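Local coordinates for Cobalt/magnesium transport protein CorA (Methanocaldococcus jannaschii, PDB 4EGW), which mediates the influx of magnesium ions across the cell membrane as a homopentamer, opening when cytoplasmic magnesium is low and closing when it is high, at residues I51-Y56 / L122-H127; I70-S75 / G115-N120. One frame throughout, in Å; residues are numbered along the deposited sequence.

Contact 1: residues I51-Y56 / L122-H127; sequences IWIDCY and LLLTIH
Trp52 and Leu123 form the second of six consecutive parallel bridges between neighbouring inner strands of the mixed sheet, whose axes run 12° apart at 4.6 Å. The anti first torsion of Trp52 (chi1 180°) lays its indole along the neighbouring strand. CB and CG pass Leu123 O, and CD1 comes within 3.1 Å of that oxygen. NE1 donates to Thr125 OG1 at 3.0 Å, the hydroxyl lying 20° out of the ring plane. CE2 and CZ2 skirt Thr125 CG2. Helices 132-143 and 156-186 cover this face, which also carries Asp54. A phenylalanine here would probably leave Thr125 OG1 without its indole donor and leave a gap where the indole meets His138 and Leu137. Thr125 OG1 also donates to Asp54 OD1, though that modelled distance is doubtfully short. His127 NE2 reaches Asp54 OD2 on its syn lone pair at 2.9 Å, while Tyr56 CA sits over the imidazole face, 4.1 Å from its centroid. On the other face, Cys55 CB meets Ile126 CD1 at 3.5 Å. Because His127 ND1 also donates to Asp129 O, both ring nitrogens act as donors, consistent with a protonated imidazole whose charge offsets the buried carboxylate.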
loop_
_atom_site.group_PDB
_atom_site.type_symbol
_atom_site.label_atom_id
_atom_site.label_comp_id
_atom_site.label_asym_id
_atom_site.label_seq_id
_atom_site.Cartn_x
_atom_site.Cartn_y
_atom_site.Cartn_z
ATOM N N ILE A 51 -4.187 -23.383 11.795
ATOM C CA ILE A 51 -3.816 -23.881 10.477
ATOM C C ILE A 51 -4.508 -23.005 9.452
ATOM O O ILE A 51 -5.688 -22.683 9.589
ATOM C CB ILE A 51 -4.253 -25.343 10.244
ATOM C CG1 ILE A 51 -3.719 -26.260 11.343
ATOM C CG2 ILE A 51 -3.806 -25.834 8.869
ATOM C CD1 ILE A 51 -4.657 -26.399 12.526
ATOM N N TRP A 52 -3.770 -22.606 8.426
ATOM C CA TRP A 52 -4.361 -21.826 7.353
ATOM C C TRP A 52 -4.415 -22.664 6.088
ATOM O O TRP A 52 -3.381 -22.977 5.495
ATOM C CB TRP A 52 -3.569 -20.542 7.099
ATOM C CG TRP A 52 -4.145 -19.718 5.988
ATOM C CD1 TRP A 52 -5.390 -19.836 5.449
ATOM C CD2 TRP A 52 -3.496 -18.659 5.272
ATOM N NE1 TRP A 52 -5.561 -18.914 4.448
ATOM C CE2 TRP A 52 -4.413 -18.176 4.319
ATOM C CE3 TRP A 52 -2.231 -18.067 5.349
ATOM C CZ2 TRP A 52 -4.108 -17.131 3.447
ATOM C CZ3 TRP A 52 -1.930 -17.029 4.476
ATOM C CH2 TRP A 52 -2.867 -16.572 3.539
ATOM N N ILE A 53 -5.626 -23.032 5.685
ATOM C CA ILE A 53 -5.821 -23.711 4.414
ATOM C C ILE A 53 -6.394 -22.727 3.405
ATOM O O ILE A 53 -7.463 -22.155 3.611
ATOM C CB ILE A 53 -6.766 -24.921 4.542
ATOM C CG1 ILE A 53 -6.267 -25.866 5.628
ATOM C CG2 ILE A 53 -6.890 -25.660 3.208
ATOM C CD1 ILE A 53 -7.051 -27.144 5.699
ATOM N N ASP A 54 -5.657 -22.505 2.326
ATOM C CA ASP A 54 -6.172 -21.707 1.229
ATOM C C ASP A 54 -6.490 -22.636 0.083
ATOM O O ASP A 54 -5.634 -23.386 -0.389
ATOM C CB ASP A 54 -5.163 -20.655 0.784
ATOM C CG ASP A 54 -5.662 -19.841 -0.388
ATOM O OD1 ASP A 54 -6.574 -19.019 -0.179
ATOM O OD2 ASP A 54 -5.140 -20.019 -1.512
ATOM N N CYS A 55 -7.737 -22.601 -0.350
ATOM C CA CYS A 55 -8.153 -23.461 -1.435
ATOM C C CYS A 55 -8.520 -22.635 -2.658
ATOM O O CYS A 55 -9.561 -21.967 -2.693
ATOM C CB CYS A 55 -9.337 -24.311 -1.001
ATOM S SG CYS A 55 -9.896 -25.397 -2.295
ATOM N N TYR A 56 -7.675 -22.711 -3.678
ATOM C CA TYR A 56 -7.887 -21.915 -4.869
ATOM C C TYR A 56 -8.493 -22.757 -5.985
ATOM O O TYR A 56 -7.819 -23.618 -6.548
ATOM C CB TYR A 56 -6.556 -21.311 -5.334
ATOM C CG TYR A 56 -6.640 -20.621 -6.683
ATOM C CD1 TYR A 56 -7.841 -20.088 -7.134
ATOM C CD2 TYR A 56 -5.525 -20.516 -7.508
ATOM C CE1 TYR A 56 -7.934 -19.469 -8.359
ATOM C CE2 TYR A 56 -5.609 -19.888 -8.741
ATOM C CZ TYR A 56 -6.822 -19.369 -9.162
ATOM O OH TYR A 56 -6.937 -18.745 -10.390
ATOM N N LEU A 122 -8.934 -23.493 12.775
ATOM C CA LEU A 122 -8.715 -23.492 11.329
ATOM C C LEU A 122 -9.297 -22.304 10.567
ATOM O O LEU A 122 -10.516 -22.163 10.459
ATOM C CB LEU A 122 -9.256 -24.772 10.705
ATOM C CG LEU A 122 -9.443 -24.657 9.188
ATOM C CD1 LEU A 122 -8.127 -24.353 8.496
ATOM C CD2 LEU A 122 -10.053 -25.932 8.626
ATOM N N LEU A 123 -8.418 -21.474 10.011
ATOM C CA LEU A 123 -8.823 -20.412 9.092
ATOM C C LEU A 123 -8.666 -20.951 7.675
ATOM O O LEU A 123 -7.546 -21.150 7.204
ATOM C CB LEU A 123 -7.916 -19.192 9.279
ATOM C CG LEU A 123 -8.193 -17.826 8.632
ATOM C CD1 LEU A 123 -8.293 -17.883 7.109
ATOM C CD2 LEU A 123 -9.421 -17.166 9.213
ATOM N N LEU A 124 -9.786 -21.175 6.995
ATOM C CA LEU A 124 -9.767 -21.599 5.608
ATOM C C LEU A 124 -10.181 -20.433 4.728
ATOM O O LEU A 124 -11.236 -19.839 4.939
ATOM C CB LEU A 124 -10.719 -22.779 5.383
ATOM C CG LEU A 124 -11.101 -23.077 3.919
ATOM C CD1 LEU A 124 -9.904 -23.459 3.077
ATOM C CD2 LEU A 124 -12.189 -24.157 3.787
ATOM N N THR A 125 -9.333 -20.105 3.758
ATOM C CA THR A 125 -9.647 -19.098 2.753
ATOM C C THR A 125 -9.926 -19.811 1.461
ATOM O O THR A 125 -9.050 -20.467 0.908
ATOM C CB THR A 125 -8.465 -18.177 2.462
ATOM O OG1 THR A 125 -7.340 -18.969 2.050
ATOM C CG2 THR A 125 -8.095 -17.366 3.690
ATOM N N ILE A 126 -11.144 -19.676 0.968
ATOM C CA ILE A 126 -11.524 -20.376 -0.239
ATOM C C ILE A 126 -11.933 -19.396 -1.345
ATOM O O ILE A 126 -12.786 -18.517 -1.145
ATOM C CB ILE A 126 -12.635 -21.401 0.054
ATOM C CG1 ILE A 126 -12.935 -22.231 -1.190
ATOM C CG2 ILE A 126 -13.884 -20.715 0.597
ATOM C CD1 ILE A 126 -12.752 -23.712 -0.960
ATOM N N HIS A 127 -11.295 -19.537 -2.503
ATOM C CA HIS A 127 -11.576 -18.655 -3.619
ATOM C C HIS A 127 -11.513 -19.367 -4.955
ATOM O O HIS A 127 -10.643 -20.206 -5.178
ATOM C CB HIS A 127 -10.633 -17.447 -3.609
ATOM C CG HIS A 127 -9.181 -17.796 -3.509
ATOM N ND1 HIS A 127 -8.308 -17.666 -4.570
ATOM C CD2 HIS A 127 -8.437 -18.239 -2.467
ATOM C CE1 HIS A 127 -7.095 -18.027 -4.191
ATOM N NE2 HIS A 127 -7.145 -18.378 -2.920
#

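Contact 2: residues I70-S75 / G115-N120; sequences IGISVS and GIYIKN. With PGO (S-1,2-propanediol), chain R.
Ile70 and Lys119 have the closest CA atoms of the two segments, yet these are 8.2 Å apart, and no backbone hydrogen bond links the segments. A bend between two helices here rests on a face of the sheet near the end of the inner strand 110-119. Helix 60-70 ends at Ile70, and Gly71 leaves helical geometry with a positive phi of 63°. Two residues later Ser73 occupies the N-cap position of helix 74-80, where its OG bonds Asp76 N.

Side chains therefore span the separation. Ile72 points toward the strand, facing Tyr117 and Lys119, and with CG1 turned beside its backbone N (chi1 -75°) it sends CD1 to within 3.7 Å of Tyr117 CD2, meeting the ring obliquely. Its CG1 slides past Lys119 CD at 4.1 Å, the two chains heading in opposite directions. Lys119 is extended throughout and carries its ammonium to the Gly71 carbonyl; the bond from NZ to Gly71 O is weak at 3.3 Å, and the position of NZ is doubtful because the model brings it too near Ile70 O. A salt bridge to Asp94 gives that charge a further partner. Gly71 O also accepts a weak bond, 3.3 Å long, from O2 of a propanediol probably left by crystallisation; this O2 lies 2.8 Å from Ser73 N.

Beyond the contact, Tyr117 OH is held by Asp76 O and Gly80 N, tying the strand to helix 74-80, while the ring of Phe95 meets that of Tyr117 with the planes at about 55°. Leu77 of the same helix touches Ile70, Ile72 and Tyr117, and Ile70 reaches on to Leu122 and Leu124, so the bend between helices 60-70 and 74-80 packs against two adjacent strands, 110-119 and 122-127.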
loop_
_atom_site.group_PDB
_atom_site.type_symbol
_atom_site.label_atom_id
_atom_site.label_comp_id
_atom_site.label_asym_id
_atom_site.label_seq_id
_atom_site.Cartn_x
_atom_site.Cartn_y
_atom_site.Cartn_z
ATOM N N ILE A 70 -12.198 -31.284 6.896
ATOM C CA ILE A 70 -12.604 -30.191 7.772
ATOM C C ILE A 70 -14.045 -30.299 8.242
ATOM O O ILE A 70 -14.481 -29.538 9.094
ATOM C CB ILE A 70 -12.400 -28.823 7.109
ATOM C CG1 ILE A 70 -13.412 -28.613 5.976
ATOM C CG2 ILE A 70 -10.959 -28.682 6.620
ATOM C CD1 ILE A 70 -13.292 -27.242 5.312
ATOM N N GLY A 71 -14.789 -31.232 7.679
ATOM C CA GLY A 71 -16.110 -31.520 8.194
ATOM C C GLY A 71 -17.060 -30.349 8.090
ATOM O O GLY A 71 -17.893 -30.121 8.972
ATOM N N ILE A 72 -16.929 -29.594 7.010
ATOM C CA ILE A 72 -17.935 -28.606 6.666
ATOM C C ILE A 72 -18.751 -29.177 5.506
ATOM O O ILE A 72 -18.190 -29.796 4.600
ATOM C CB ILE A 72 -17.289 -27.254 6.315
ATOM C CG1 ILE A 72 -16.805 -26.566 7.593
ATOM C CG2 ILE A 72 -18.271 -26.354 5.584
ATOM C CD1 ILE A 72 -16.423 -25.118 7.405
ATOM N N SER A 73 -20.070 -28.999 5.543
ATOM C CA SER A 73 -20.929 -29.567 4.505
ATOM C C SER A 73 -20.471 -29.102 3.122
ATOM O O SER A 73 -20.345 -27.901 2.871
ATOM C CB SER A 73 -22.400 -29.194 4.733
ATOM O OG SER A 73 -22.677 -27.863 4.331
ATOM N N VAL A 74 -20.252 -30.057 2.221
ATOM C CA VAL A 74 -19.681 -29.768 0.905
ATOM C C VAL A 74 -20.429 -28.618 0.236
ATOM O O VAL A 74 -19.853 -27.852 -0.536
ATOM C CB VAL A 74 -19.683 -31.016 -0.007
ATOM C CG1 VAL A 74 -18.936 -30.736 -1.300
ATOM C CG2 VAL A 74 -19.070 -32.209 0.720
ATOM N N SER A 75 -21.721 -28.519 0.538
ATOM C CA SER A 75 -22.543 -27.376 0.144
ATOM C C SER A 75 -22.032 -26.076 0.762
ATOM O O SER A 75 -21.815 -25.089 0.053
ATOM C CB SER A 75 -24.001 -27.608 0.552
ATOM O OG SER A 75 -24.813 -26.492 0.235
ATOM N N GLY A 115 -14.685 -16.835 0.146
ATOM C CA GLY A 115 -15.153 -17.244 1.447
ATOM C C GLY A 115 -13.992 -17.479 2.390
ATOM O O GLY A 115 -12.953 -18.033 2.009
ATOM N N ILE A 116 -14.195 -17.107 3.643
ATOM C CA ILE A 116 -13.230 -17.401 4.675
ATOM C C ILE A 116 -13.967 -18.087 5.806
ATOM O O ILE A 116 -14.781 -17.464 6.489
ATOM C CB ILE A 116 -12.661 -16.101 5.215
ATOM C CG1 ILE A 116 -11.870 -15.392 4.119
ATOM C CG2 ILE A 116 -11.827 -16.358 6.461
ATOM C CD1 ILE A 116 -11.364 -14.033 4.529
ATOM N N TYR A 117 -13.675 -19.360 6.032
ATOM C CA TYR A 117 -14.364 -20.085 7.088
ATOM C C TYR A 117 -13.443 -20.220 8.288
ATOM O O TYR A 117 -12.251 -20.484 8.141
ATOM C CB TYR A 117 -14.794 -21.472 6.611
ATOM C CG TYR A 117 -15.698 -21.490 5.395
ATOM C CD1 TYR A 117 -15.281 -20.952 4.189
ATOM C CD2 TYR A 117 -16.953 -22.081 5.444
ATOM C CE1 TYR A 117 -16.088 -20.981 3.071
ATOM C CE2 TYR A 117 -17.773 -22.120 4.329
ATOM C CZ TYR A 117 -17.333 -21.568 3.142
ATOM O OH TYR A 117 -18.139 -21.588 2.018
ATOM N N ILE A 118 -13.984 -20.040 9.481
ATOM C CA ILE A 118 -13.182 -20.255 10.674
ATOM C C ILE A 118 -13.767 -21.327 11.562
ATOM O O ILE A 118 -14.805 -21.131 12.185
ATOM C CB ILE A 118 -13.067 -18.979 11.487
ATOM C CG1 ILE A 118 -12.351 -17.923 10.652
ATOM C CG2 ILE A 118 -12.348 -19.259 12.786
ATOM C CD1 ILE A 118 -12.051 -16.672 11.402
ATOM N N LYS A 119 -13.073 -22.450 11.648
ATOM C CA LYS A 119 -13.537 -23.560 12.464
ATOM C C LYS A 119 -12.496 -23.855 13.534
ATOM O O LYS A 119 -11.385 -24.307 13.233
ATOM C CB LYS A 119 -13.783 -24.791 11.590
ATOM C CG LYS A 119 -14.737 -25.792 12.204
ATOM C CD LYS A 119 -15.067 -26.920 11.244
ATOM C CE LYS A 119 -15.494 -28.139 12.012
ATOM N NZ LYS A 119 -15.500 -29.325 11.131
ATOM N N ASN A 120 -12.858 -23.588 14.785
ATOM C CA ASN A 120 -11.918 -23.743 15.882
ATOM C C ASN A 120 -10.652 -22.994 15.540
ATOM O O ASN A 120 -10.662 -21.772 15.379
ATOM C CB ASN A 120 -11.606 -25.208 16.112
ATOM C CG ASN A 120 -12.821 -26.076 15.948
ATOM O OD1 ASN A 120 -12.874 -26.920 15.052
ATOM N ND2 ASN A 120 -13.824 -25.863 16.799
HETATM C C1 PGO R . -19.251 -33.233 7.224
HETATM C C2 PGO R . -20.594 -32.584 7.163
HETATM C C3 PGO R . -21.295 -32.944 5.894
HETATM O O1 PGO R . -18.528 -33.320 6.051
HETATM O O2 PGO R . -20.457 -31.216 7.251
#

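Overall arrangement
Contacts 1 and 2 share one mixed sheet of the cytoplasmic domain, and their centres lie about 9 Å apart. Strand 122-127 joins them: it runs parallel to 51-56 and antiparallel to 110-119, to which it is probably hydrogen-bonded through Ile126 N to Gly115 O and Leu124 O to Tyr117 N, both 2.7 Å. Packing continues across the strand on both faces, with Ile126 CG2 at 3.3 Å from Tyr117 CE1 and Leu123 CD2 at 3.4 Å from Ile118 CG1. Along the chain, contact 2 is nested within the loop closed by contact 1. Ser73 belongs to a butanediol pocket with Asp76 and Glu93; a bound butanediol also lies about 7 Å from the Trp52 side chain.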